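Local coordinates for minor structural protein 5 (PDB 5E7T) that serves as a minor structural component of phage Tuc2009, packs against minor structural protein 4, and may bind host carbohydrate through a galactose-binding-like domain, at residues B[24-35]-B[181-192]; B[253-263]-B[274-285]. All coordinates share one frame; numbering follows the deposited sequence.

Contact 1. Residues B[24-35]-B[181-192]; sequences VYPNLNLLVNSS and KQELGSIATPYM
Asn29 OD1 is gripped by two backbone N-H groups, one from each segment. Gln182 N stands 3.2 Å from Asn29 OD1, above one face of the amide, and Leu31 N approaches from the opposite face; neither donor sits on a lone pair. The bond from Leu31 N, 2.8 Å to Asn29 OD1, closes an Asx turn. With CG anti to the backbone N (chi1 -154°), the amide of Asn29 lies against CG of Lys181 and ND2 is aimed at the chain end of 181-192. There Asn29 ND2 donates to Met192 O at 3.1 Å, the acceptor lying close to the amide plane, and it also bonds Pro180 O. Partners at both ends of the amide fix its rotation.

Strand 171-184, whose last residues open segment 181-192, is the middle strand of a five-stranded antiparallel sheet in the BppA domain, assigned to the galactose-binding-like clan. Residues 24-35, without regular structure, run across that strand end and the returning turn. Leu30 N continues the polar contact, donating to Gln182 O at 2.8 Å.

The second polar cluster gathers round Lys181, whose extended chain brings NZ to two carbonyls, donating to Asn27 O at 2.9 Å and to Pro190 O. A long salt bridge, its bonds weak, joins the same amine to Glu183, which would be expected to stabilise both charges in this buried setting. Glu183 OE1 accepts from OG1 and N of Thr189 on its syn side. Thr189 OG1 receives Asn27 N at 2.8 Å, nearly straight with an angle of 171° at the hydrogen.

Apolar contact comes from CB of Pro26, 3.5 Å from CG of Met192. Tyr191 OH donates to Ser34 OG at 2.7 Å, the serine oxygen lying at the ring edge near its plane.

Contact 2. Residues B[253-263]-B[274-285]; sequences LKAGTSYNVQV and KSESVAFKTTLP
Thr282 reaches into the bend formed by 253-257, and each of its side-chain atoms has a partner there. CB lies 3.5 Å from Lys254 O. Placed between its own backbone N and carbonyl carbon (chi1 47°), OG1 donates to Lys254 O on a lone pair, in the carbonyl plane. The same oxygen accepts Thr257 N at 2.9 Å, so one hydroxyl ties two points of the bend. The methyl CG2 still borders Lys254 O but also meets carbon, 3.8 Å from Leu253 CD1.

Beyond it the strands pair antiparallel, their axes at 152°. Tyr259 with Phe280 and Val261 with Val278 are hydrogen-bonded pairs, each closed by two N-H to O bonds. On their shared face CB of Tyr259 sits over the Phe280 ring, 3.8 Å from its centroid, a CH-pi contact. Leu253 CD1 meets that ring at its edge, 3.7 Å from Phe280 CE2. The two aromatic planes differ by 23° but are slid apart and barely overlap. Val261 and Val278 lie side by side, pointing the same way. Phe280 also packs on Ala122 of a neighbouring minor structural protein 4 chain.

Lys254 N donates to Tyr259 OH across the bend, consistent with the tyrosine corner leading into strand F, here paired with strand G, of a fibronectin type III-like fold.

The two contacts do not touch: their centres are 23 Å apart and their nearest atoms about 9 Å. Contact 1, its centre about 3 Å from the chain centre, is where an irregular segment meets a strand end, so side-chain amide, amine, carboxylate and hydroxyl groups provide most of its bonds. Contact 2, its centre about 25 Å from that of the chain, joins neighbouring strands of a separate four-stranded sheet, with main-chain pairing flanked by aromatic and aliphatic side chains. Both are partly buried, contact 1 the more enclosed: 2 of its 19 touching residues are exposed, against 7 of 23. Contact 2 faces two chains of minor structural protein 4, whereas contact 1 meets another protein at Leu30 alone.

Contact 1. Residues B[24-35]-B[181-192]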
loop_
_atom_site.group_PDB
_atom_site.type_symbol
_atom_site.label_atom_id
_atom_site.label_comp_id
_atom_site.label_asym_id
_atom_site.label_seq_id
_atom_site.Cartn_x
_atom_site.Cartn_y
_atom_site.Cartn_z
ATOM N N VAL B 24 52.570 -29.733 -22.393
ATOM C CA VAL B 24 52.046 -28.389 -22.155
ATOM C C VAL B 24 50.615 -28.415 -21.587
ATOM O O VAL B 24 49.751 -29.068 -22.165
ATOM C CB VAL B 24 52.177 -27.506 -23.418
ATOM C CG1 VAL B 24 51.549 -28.169 -24.637
ATOM C CG2 VAL B 24 51.577 -26.127 -23.195
ATOM N N TYR B 25 50.374 -27.716 -20.445
ATOM C CA TYR B 25 49.059 -27.665 -19.784
ATOM C C TYR B 25 48.038 -26.995 -20.711
ATOM O O TYR B 25 48.380 -25.996 -21.366
ATOM C CB TYR B 25 49.128 -26.926 -18.428
ATOM C CG TYR B 25 48.003 -27.266 -17.476
ATOM C CD1 TYR B 25 47.941 -28.509 -16.860
ATOM C CD2 TYR B 25 47.021 -26.335 -17.163
ATOM C CE1 TYR B 25 46.916 -28.829 -15.974
ATOM C CE2 TYR B 25 45.981 -26.648 -16.278
ATOM C CZ TYR B 25 45.940 -27.897 -15.681
ATOM O OH TYR B 25 44.945 -28.252 -14.801
ATOM N N PRO B 26 46.797 -27.531 -20.811
ATOM C CA PRO B 26 45.849 -26.962 -21.762
ATOM C C PRO B 26 45.373 -25.564 -21.428
ATOM O O PRO B 26 45.206 -25.205 -20.259
ATOM C CB PRO B 26 44.713 -27.989 -21.796
ATOM C CG PRO B 26 44.805 -28.726 -20.580
ATOM C CD PRO B 26 46.244 -28.744 -20.180
ATOM N N ASN B 27 45.196 -24.770 -22.482
ATOM C CA ASN B 27 44.659 -23.423 -22.442
ATOM C C ASN B 27 43.164 -23.497 -22.745
ATOM O O ASN B 27 42.730 -24.373 -23.499
ATOM C CB ASN B 27 45.332 -22.563 -23.500
ATOM C CG ASN B 27 46.697 -22.089 -23.151
ATOM O OD1 ASN B 27 46.957 -21.627 -22.044
ATOM N ND2 ASN B 27 47.578 -22.103 -24.132
ATOM N N LEU B 28 42.381 -22.561 -22.178
ATOM C CA LEU B 28 40.933 -22.473 -22.402
ATOM C C LEU B 28 40.605 -22.008 -23.832
ATOM O O LEU B 28 41.363 -21.255 -24.441
ATOM C CB LEU B 28 40.270 -21.534 -21.381
ATOM C CG LEU B 28 39.992 -22.095 -20.001
ATOM C CD1 LEU B 28 39.659 -20.985 -19.037
ATOM C CD2 LEU B 28 38.881 -23.149 -20.032
ATOM N N ASN B 29 39.462 -22.457 -24.341
ATOM C CA ASN B 29 38.975 -22.152 -25.666
ATOM C C ASN B 29 38.307 -20.824 -25.630
ATOM O O ASN B 29 37.633 -20.467 -24.645
ATOM C CB ASN B 29 37.940 -23.207 -26.083
ATOM C CG ASN B 29 37.772 -23.428 -27.567
ATOM O OD1 ASN B 29 37.948 -22.525 -28.390
ATOM N ND2 ASN B 29 37.448 -24.654 -27.943
ATOM N N LEU B 30 38.438 -20.101 -26.744
ATOM C CA LEU B 30 37.773 -18.814 -26.954
ATOM C C LEU B 30 36.526 -19.007 -27.827
ATOM O O LEU B 30 35.739 -18.088 -27.955
ATOM C CB LEU B 30 38.746 -17.783 -27.534
ATOM C CG LEU B 30 39.773 -17.268 -26.544
ATOM C CD1 LEU B 30 40.951 -16.674 -27.249
ATOM C CD2 LEU B 30 39.166 -16.270 -25.634
ATOM N N LEU B 31 36.321 -20.221 -28.380
ATOM C CA LEU B 31 35.126 -20.550 -29.177
ATOM C C LEU B 31 33.949 -21.001 -28.278
ATOM O O LEU B 31 34.176 -21.418 -27.153
ATOM C CB LEU B 31 35.416 -21.599 -30.274
ATOM C CG LEU B 31 36.571 -21.327 -31.216
ATOM C CD1 LEU B 31 36.620 -22.352 -32.278
ATOM C CD2 LEU B 31 36.457 -19.995 -31.853
ATOM N N VAL B 32 32.716 -20.915 -28.783
ATOM C CA VAL B 32 31.467 -21.224 -28.073
ATOM C C VAL B 32 30.804 -22.484 -28.671
ATOM O O VAL B 32 30.574 -22.535 -29.889
ATOM C CB VAL B 32 30.494 -20.013 -28.168
ATOM C CG1 VAL B 32 29.166 -20.331 -27.511
ATOM C CG2 VAL B 32 31.090 -18.751 -27.566
ATOM N N ASN B 33 30.422 -23.453 -27.809
ATOM C CA ASN B 33 29.788 -24.720 -28.206
ATOM C C ASN B 33 30.689 -25.579 -29.123
ATOM O O ASN B 33 30.186 -26.265 -30.015
ATOM C CB ASN B 33 28.394 -24.500 -28.818
ATOM C CG ASN B 33 27.540 -25.738 -28.855
ATOM O OD1 ASN B 33 27.532 -26.545 -27.922
ATOM N ND2 ASN B 33 26.814 -25.921 -29.948
ATOM N N SER B 34 32.015 -25.578 -28.872
ATOM C CA SER B 34 32.970 -26.368 -29.648
ATOM C C SER B 34 32.709 -27.870 -29.538
ATOM O O SER B 34 33.193 -28.643 -30.366
ATOM C CB SER B 34 34.411 -26.028 -29.265
ATOM O OG SER B 34 34.653 -26.071 -27.871
ATOM N N SER B 35 31.913 -28.268 -28.541
ATOM C CA SER B 35 31.546 -29.652 -28.253
ATOM C C SER B 35 30.410 -30.192 -29.145
ATOM O O SER B 35 30.096 -31.384 -29.062
ATOM C CB SER B 35 31.167 -29.777 -26.786
ATOM O OG SER B 35 30.510 -28.596 -26.349
ATOM N N LYS B 181 38.935 -25.030 -31.964
ATOM C CA LYS B 181 39.557 -24.312 -30.865
ATOM C C LYS B 181 40.323 -23.139 -31.354
ATOM O O LYS B 181 40.995 -23.196 -32.391
ATOM C CB LYS B 181 40.514 -25.224 -30.071
ATOM C CG LYS B 181 40.849 -24.714 -28.656
ATOM C CD LYS B 181 41.996 -25.451 -28.016
ATOM C CE LYS B 181 42.181 -25.022 -26.588
ATOM N NZ LYS B 181 43.474 -25.491 -26.023
ATOM N N GLN B 182 40.251 -22.073 -30.566
ATOM C CA GLN B 182 41.014 -20.848 -30.730
ATOM C C GLN B 182 41.475 -20.510 -29.324
ATOM O O GLN B 182 40.671 -20.524 -28.379
ATOM C CB GLN B 182 40.176 -19.710 -31.324
ATOM C CG GLN B 182 40.938 -18.399 -31.248
ATOM C CD GLN B 182 40.162 -17.206 -31.668
ATOM O OE1 GLN B 182 40.410 -16.664 -32.734
ATOM N NE2 GLN B 182 39.268 -16.724 -30.810
ATOM N N GLU B 183 42.769 -20.242 -29.178
ATOM C CA GLU B 183 43.349 -19.911 -27.878
ATOM C C GLU B 183 44.403 -18.836 -28.023
ATOM O O GLU B 183 44.998 -18.690 -29.082
ATOM C CB GLU B 183 43.970 -21.156 -27.243
ATOM C CG GLU B 183 45.200 -21.671 -27.966
ATOM C CD GLU B 183 45.393 -23.150 -27.745
ATOM O OE1 GLU B 183 46.018 -23.504 -26.721
ATOM O OE2 GLU B 183 44.914 -23.950 -28.584
ATOM N N LEU B 184 44.663 -18.118 -26.950
ATOM C CA LEU B 184 45.682 -17.096 -26.935
ATOM C C LEU B 184 47.024 -17.825 -26.858
ATOM O O LEU B 184 47.174 -18.760 -26.072
ATOM C CB LEU B 184 45.437 -16.203 -25.701
ATOM C CG LEU B 184 46.496 -15.160 -25.379
ATOM C CD1 LEU B 184 46.521 -14.045 -26.418
ATOM C CD2 LEU B 184 46.339 -14.675 -23.953
ATOM N N GLY B 185 47.967 -17.443 -27.686
ATOM C CA GLY B 185 49.246 -18.134 -27.667
ATOM C C GLY B 185 49.722 -18.629 -29.011
ATOM O O GLY B 185 49.055 -18.419 -30.026
ATOM N N SER B 186 50.909 -19.265 -29.018
ATOM C CA SER B 186 51.605 -19.794 -30.190
ATOM C C SER B 186 51.590 -21.325 -30.243
ATOM O O SER B 186 52.266 -21.918 -31.093
ATOM C CB SER B 186 53.047 -19.299 -30.181
ATOM O OG SER B 186 53.112 -17.910 -30.449
ATOM N N ILE B 187 50.855 -21.965 -29.313
ATOM C CA ILE B 187 50.768 -23.416 -29.204
ATOM C C ILE B 187 49.311 -23.838 -29.176
ATOM O O ILE B 187 48.498 -23.237 -28.453
ATOM C CB ILE B 187 51.539 -23.944 -27.949
ATOM C CG1 ILE B 187 53.048 -23.661 -28.059
ATOM C CG2 ILE B 187 51.293 -25.454 -27.715
ATOM C CD1 ILE B 187 53.795 -23.648 -26.761
ATOM N N ALA B 188 49.005 -24.910 -29.950
ATOM C CA ALA B 188 47.707 -25.580 -30.028
ATOM C C ALA B 188 47.773 -26.624 -28.936
ATOM O O ALA B 188 48.368 -27.699 -29.129
ATOM C CB ALA B 188 47.525 -26.245 -31.392
ATOM N N THR B 189 47.267 -26.247 -27.741
ATOM C CA THR B 189 47.259 -27.097 -26.553
ATOM C C THR B 189 46.022 -27.989 -26.628
ATOM O O THR B 189 45.159 -27.740 -27.501
ATOM C CB THR B 189 47.333 -26.247 -25.269
ATOM O OG1 THR B 189 46.095 -25.572 -25.061
ATOM C CG2 THR B 189 48.513 -25.270 -25.257
ATOM N N PRO B 190 45.891 -29.033 -25.752
ATOM C CA PRO B 190 44.736 -29.933 -25.865
ATOM C C PRO B 190 43.388 -29.251 -25.834
ATOM O O PRO B 190 43.218 -28.194 -25.221
ATOM C CB PRO B 190 44.934 -30.898 -24.704
ATOM C CG PRO B 190 46.398 -30.960 -24.532
ATOM C CD PRO B 190 46.822 -29.532 -24.715
ATOM N N TYR B 191 42.440 -29.837 -26.560
ATOM C CA TYR B 191 41.084 -29.326 -26.646
ATOM C C TYR B 191 40.552 -29.049 -25.255
ATOM O O TYR B 191 40.710 -29.859 -24.351
ATOM C CB TYR B 191 40.146 -30.302 -27.381
ATOM C CG TYR B 191 38.695 -29.887 -27.289
ATOM C CD1 TYR B 191 38.187 -28.871 -28.099
ATOM C CD2 TYR B 191 37.870 -30.392 -26.292
ATOM C CE1 TYR B 191 36.873 -28.424 -27.964
ATOM C CE2 TYR B 191 36.552 -29.962 -26.158
ATOM C CZ TYR B 191 36.060 -28.973 -26.991
ATOM O OH TYR B 191 34.757 -28.585 -26.861
ATOM N N MET B 192 39.933 -27.896 -25.092
ATOM C CA MET B 192 39.273 -27.518 -23.859
ATOM C C MET B 192 38.027 -26.773 -24.240
ATOM O O MET B 192 38.042 -26.065 -25.250
ATOM C CB MET B 192 40.156 -26.603 -23.000
ATOM C CG MET B 192 41.288 -27.317 -22.318
ATOM S SD MET B 192 40.738 -28.524 -21.108
ATOM C CE MET B 192 40.053 -27.470 -19.905
HETATM O O HOH W 1 43.350 -18.948 -24.498
#

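Contact 2. Residues B[253-263]-B[274-285]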
loop_
_atom_site.group_PDB
_atom_site.type_symbol
_atom_site.label_atom_id
_atom_site.label_comp_id
_atom_site.label_asym_id
_atom_site.label_seq_id
_atom_site.Cartn_x
_atom_site.Cartn_y
_atom_site.Cartn_z
ATOM N N LEU B 253 57.438 -16.896 -16.915
ATOM C CA LEU B 253 56.895 -15.599 -16.511
ATOM C C LEU B 253 57.750 -14.528 -17.175
ATOM O O LEU B 253 58.872 -14.822 -17.602
ATOM C CB LEU B 253 56.919 -15.420 -14.971
ATOM C CG LEU B 253 56.309 -16.525 -14.092
ATOM C CD1 LEU B 253 56.559 -16.244 -12.636
ATOM C CD2 LEU B 253 54.817 -16.708 -14.346
ATOM N N LYS B 254 57.226 -13.293 -17.281
ATOM C CA LYS B 254 57.976 -12.177 -17.863
ATOM C C LYS B 254 58.540 -11.319 -16.730
ATOM O O LYS B 254 57.920 -11.232 -15.670
ATOM C CB LYS B 254 57.116 -11.356 -18.846
ATOM C CG LYS B 254 56.352 -12.193 -19.895
ATOM C CD LYS B 254 57.253 -12.971 -20.872
ATOM C CE LYS B 254 56.590 -14.220 -21.421
ATOM N NZ LYS B 254 57.595 -15.203 -21.923
ATOM N N ALA B 255 59.737 -10.737 -16.938
ATOM C CA ALA B 255 60.455 -9.902 -15.964
ATOM C C ALA B 255 59.699 -8.669 -15.513
ATOM O O ALA B 255 58.898 -8.121 -16.265
ATOM C CB ALA B 255 61.806 -9.498 -16.511
ATOM N N GLY B 256 59.973 -8.252 -14.283
ATOM C CA GLY B 256 59.386 -7.074 -13.660
ATOM C C GLY B 256 57.879 -6.939 -13.729
ATOM O O GLY B 256 57.379 -5.812 -13.801
ATOM N N THR B 257 57.134 -8.070 -13.724
ATOM C CA THR B 257 55.676 -7.989 -13.732
ATOM C C THR B 257 55.067 -8.606 -12.477
ATOM O O THR B 257 55.580 -9.606 -11.971
ATOM C CB THR B 257 55.024 -8.522 -15.000
ATOM O OG1 THR B 257 54.544 -9.810 -14.722
ATOM C CG2 THR B 257 55.936 -8.548 -16.218
ATOM N N SER B 258 53.952 -8.007 -11.992
ATOM C CA SER B 258 53.204 -8.462 -10.824
ATOM C C SER B 258 52.366 -9.648 -11.241
ATOM O O SER B 258 51.836 -9.662 -12.354
ATOM C CB SER B 258 52.266 -7.363 -10.328
ATOM O OG SER B 258 52.909 -6.117 -10.111
ATOM N N TYR B 259 52.197 -10.619 -10.338
ATOM C CA TYR B 259 51.373 -11.805 -10.576
ATOM C C TYR B 259 50.541 -12.136 -9.338
ATOM O O TYR B 259 50.907 -11.716 -8.231
ATOM C CB TYR B 259 52.269 -13.010 -10.916
ATOM C CG TYR B 259 52.852 -12.976 -12.311
ATOM C CD1 TYR B 259 52.116 -13.419 -13.403
ATOM C CD2 TYR B 259 54.155 -12.542 -12.536
ATOM C CE1 TYR B 259 52.648 -13.403 -14.690
ATOM C CE2 TYR B 259 54.701 -12.528 -13.820
ATOM C CZ TYR B 259 53.932 -12.933 -14.901
ATOM O OH TYR B 259 54.412 -12.884 -16.194
ATOM N N ASN B 260 49.432 -12.899 -9.522
ATOM C CA ASN B 260 48.616 -13.419 -8.423
ATOM C C ASN B 260 48.449 -14.905 -8.625
ATOM O O ASN B 260 48.150 -15.364 -9.725
ATOM C CB ASN B 260 47.238 -12.840 -8.361
ATOM C CG ASN B 260 47.127 -11.390 -8.143
ATOM O OD1 ASN B 260 47.331 -10.887 -7.030
ATOM N ND2 ASN B 260 46.558 -10.753 -9.156
ATOM N N VAL B 261 48.587 -15.649 -7.549
ATOM C CA VAL B 261 48.471 -17.096 -7.537
ATOM C C VAL B 261 47.570 -17.493 -6.381
ATOM O O VAL B 261 47.587 -16.882 -5.307
ATOM C CB VAL B 261 49.863 -17.827 -7.553
ATOM C CG1 VAL B 261 50.803 -17.282 -6.493
ATOM C CG2 VAL B 261 49.747 -19.350 -7.439
ATOM N N GLN B 262 46.729 -18.470 -6.655
ATOM C CA GLN B 262 45.809 -19.087 -5.718
ATOM C C GLN B 262 45.794 -20.576 -6.089
ATOM O O GLN B 262 46.043 -20.910 -7.255
ATOM C CB GLN B 262 44.423 -18.414 -5.734
ATOM C CG GLN B 262 43.832 -18.201 -7.112
ATOM C CD GLN B 262 42.546 -17.431 -7.138
ATOM O OE1 GLN B 262 42.007 -17.005 -6.097
ATOM N NE2 GLN B 262 42.000 -17.276 -8.346
ATOM N N VAL B 263 45.638 -21.462 -5.079
ATOM C CA VAL B 263 45.648 -22.923 -5.257
ATOM C C VAL B 263 44.337 -23.494 -4.738
ATOM O O VAL B 263 43.768 -22.959 -3.788
ATOM C CB VAL B 263 46.856 -23.585 -4.527
ATOM C CG1 VAL B 263 46.926 -25.095 -4.779
ATOM C CG2 VAL B 263 48.181 -22.901 -4.878
ATOM N N LYS B 274 38.815 -21.931 -4.224
ATOM C CA LYS B 274 40.210 -21.516 -4.392
ATOM C C LYS B 274 40.727 -20.857 -3.105
ATOM O O LYS B 274 39.945 -20.254 -2.362
ATOM C CB LYS B 274 40.375 -20.610 -5.623
ATOM C CG LYS B 274 40.030 -21.289 -6.948
ATOM C CD LYS B 274 40.343 -20.391 -8.143
ATOM C CE LYS B 274 39.151 -19.957 -8.975
ATOM N NZ LYS B 274 39.505 -18.813 -9.874
ATOM N N SER B 275 42.022 -21.003 -2.819
ATOM C CA SER B 275 42.663 -20.379 -1.652
ATOM C C SER B 275 42.686 -18.855 -1.783
ATOM O O SER B 275 42.389 -18.303 -2.851
ATOM C CB SER B 275 44.105 -20.860 -1.509
ATOM O OG SER B 275 44.936 -20.161 -2.422
ATOM N N GLU B 276 43.096 -18.182 -0.700
ATOM C CA GLU B 276 43.258 -16.735 -0.663
ATOM C C GLU B 276 44.398 -16.442 -1.620
ATOM O O GLU B 276 45.320 -17.253 -1.698
ATOM C CB GLU B 276 43.614 -16.321 0.756
ATOM C CG GLU B 276 43.569 -14.828 0.997
ATOM C CD GLU B 276 43.766 -14.444 2.451
ATOM O OE1 GLU B 276 43.725 -15.343 3.328
ATOM O OE2 GLU B 276 43.936 -13.228 2.711
ATOM N N SER B 277 44.297 -15.386 -2.437
ATOM C CA SER B 277 45.369 -15.134 -3.407
ATOM C C SER B 277 46.616 -14.580 -2.721
ATOM O O SER B 277 46.526 -14.014 -1.636
ATOM C CB SER B 277 44.907 -14.211 -4.528
ATOM O OG SER B 277 44.889 -12.859 -4.098
ATOM N N VAL B 278 47.779 -14.806 -3.330
ATOM C CA VAL B 278 49.051 -14.289 -2.855
ATOM C C VAL B 278 49.688 -13.565 -4.040
ATOM O O VAL B 278 49.555 -14.021 -5.178
ATOM C CB VAL B 278 49.945 -15.350 -2.151
ATOM C CG1 VAL B 278 50.771 -16.168 -3.129
ATOM C CG2 VAL B 278 50.839 -14.703 -1.114
ATOM N N ALA B 279 50.273 -12.391 -3.790
ATOM C CA ALA B 279 50.892 -11.594 -4.838
ATOM C C ALA B 279 52.431 -11.546 -4.779
ATOM O O ALA B 279 53.049 -11.461 -3.704
ATOM C CB ALA B 279 50.325 -10.199 -4.820
ATOM N N PHE B 280 53.046 -11.615 -5.961
ATOM C CA PHE B 280 54.481 -11.520 -6.087
ATOM C C PHE B 280 54.789 -10.766 -7.339
ATOM O O PHE B 280 53.885 -10.537 -8.138
ATOM C CB PHE B 280 55.127 -12.903 -6.086
ATOM C CG PHE B 280 54.947 -13.731 -7.331
ATOM C CD1 PHE B 280 53.794 -14.492 -7.520
ATOM C CD2 PHE B 280 55.960 -13.815 -8.280
ATOM C CE1 PHE B 280 53.644 -15.296 -8.652
ATOM C CE2 PHE B 280 55.804 -14.609 -9.422
ATOM C CZ PHE B 280 54.654 -15.356 -9.594
ATOM N N LYS B 281 56.063 -10.393 -7.520
ATOM C CA LYS B 281 56.558 -9.665 -8.684
ATOM C C LYS B 281 57.901 -10.268 -9.081
ATOM O O LYS B 281 58.785 -10.447 -8.233
ATOM C CB LYS B 281 56.722 -8.175 -8.326
ATOM C CG LYS B 281 56.717 -7.197 -9.493
ATOM C CD LYS B 281 57.121 -5.801 -9.000
ATOM C CE LYS B 281 56.368 -4.656 -9.643
ATOM N NZ LYS B 281 56.723 -4.467 -11.076
ATOM N N THR B 282 58.049 -10.596 -10.374
ATOM C CA THR B 282 59.300 -11.130 -10.922
ATOM C C THR B 282 60.347 -10.024 -10.841
ATOM O O THR B 282 60.003 -8.839 -10.919
ATOM C CB THR B 282 59.129 -11.616 -12.381
ATOM O OG1 THR B 282 58.433 -10.637 -13.150
ATOM C CG2 THR B 282 58.425 -12.940 -12.481
ATOM N N THR B 283 61.613 -10.402 -10.667
ATOM C CA THR B 283 62.693 -9.429 -10.584
ATOM C C THR B 283 63.013 -8.872 -11.971
ATOM O O THR B 283 62.561 -9.428 -12.973
ATOM C CB THR B 283 63.893 -10.022 -9.838
ATOM O OG1 THR B 283 64.212 -11.292 -10.403
ATOM C CG2 THR B 283 63.627 -10.174 -8.351
ATOM N N LEU B 284 63.733 -7.744 -12.032
ATOM C CA LEU B 284 64.125 -7.161 -13.315
ATOM C C LEU B 284 65.554 -7.587 -13.669
ATOM O O LEU B 284 66.401 -7.611 -12.772
ATOM C CB LEU B 284 63.987 -5.637 -13.307
ATOM C CG LEU B 284 62.701 -5.123 -13.928
ATOM C CD1 LEU B 284 62.270 -3.818 -13.290
ATOM C CD2 LEU B 284 62.813 -5.018 -15.458
ATOM N N PRO B 285 65.870 -7.957 -14.930
ATOM C CA PRO B 285 67.252 -8.362 -15.234
ATOM C C PRO B 285 68.205 -7.172 -15.508
ATOM O O PRO B 285 67.745 -6.056 -15.798
ATOM C CB PRO B 285 67.086 -9.316 -16.434
ATOM C CG PRO B 285 65.638 -9.146 -16.917
ATOM C CD PRO B 285 65.031 -8.009 -16.143
#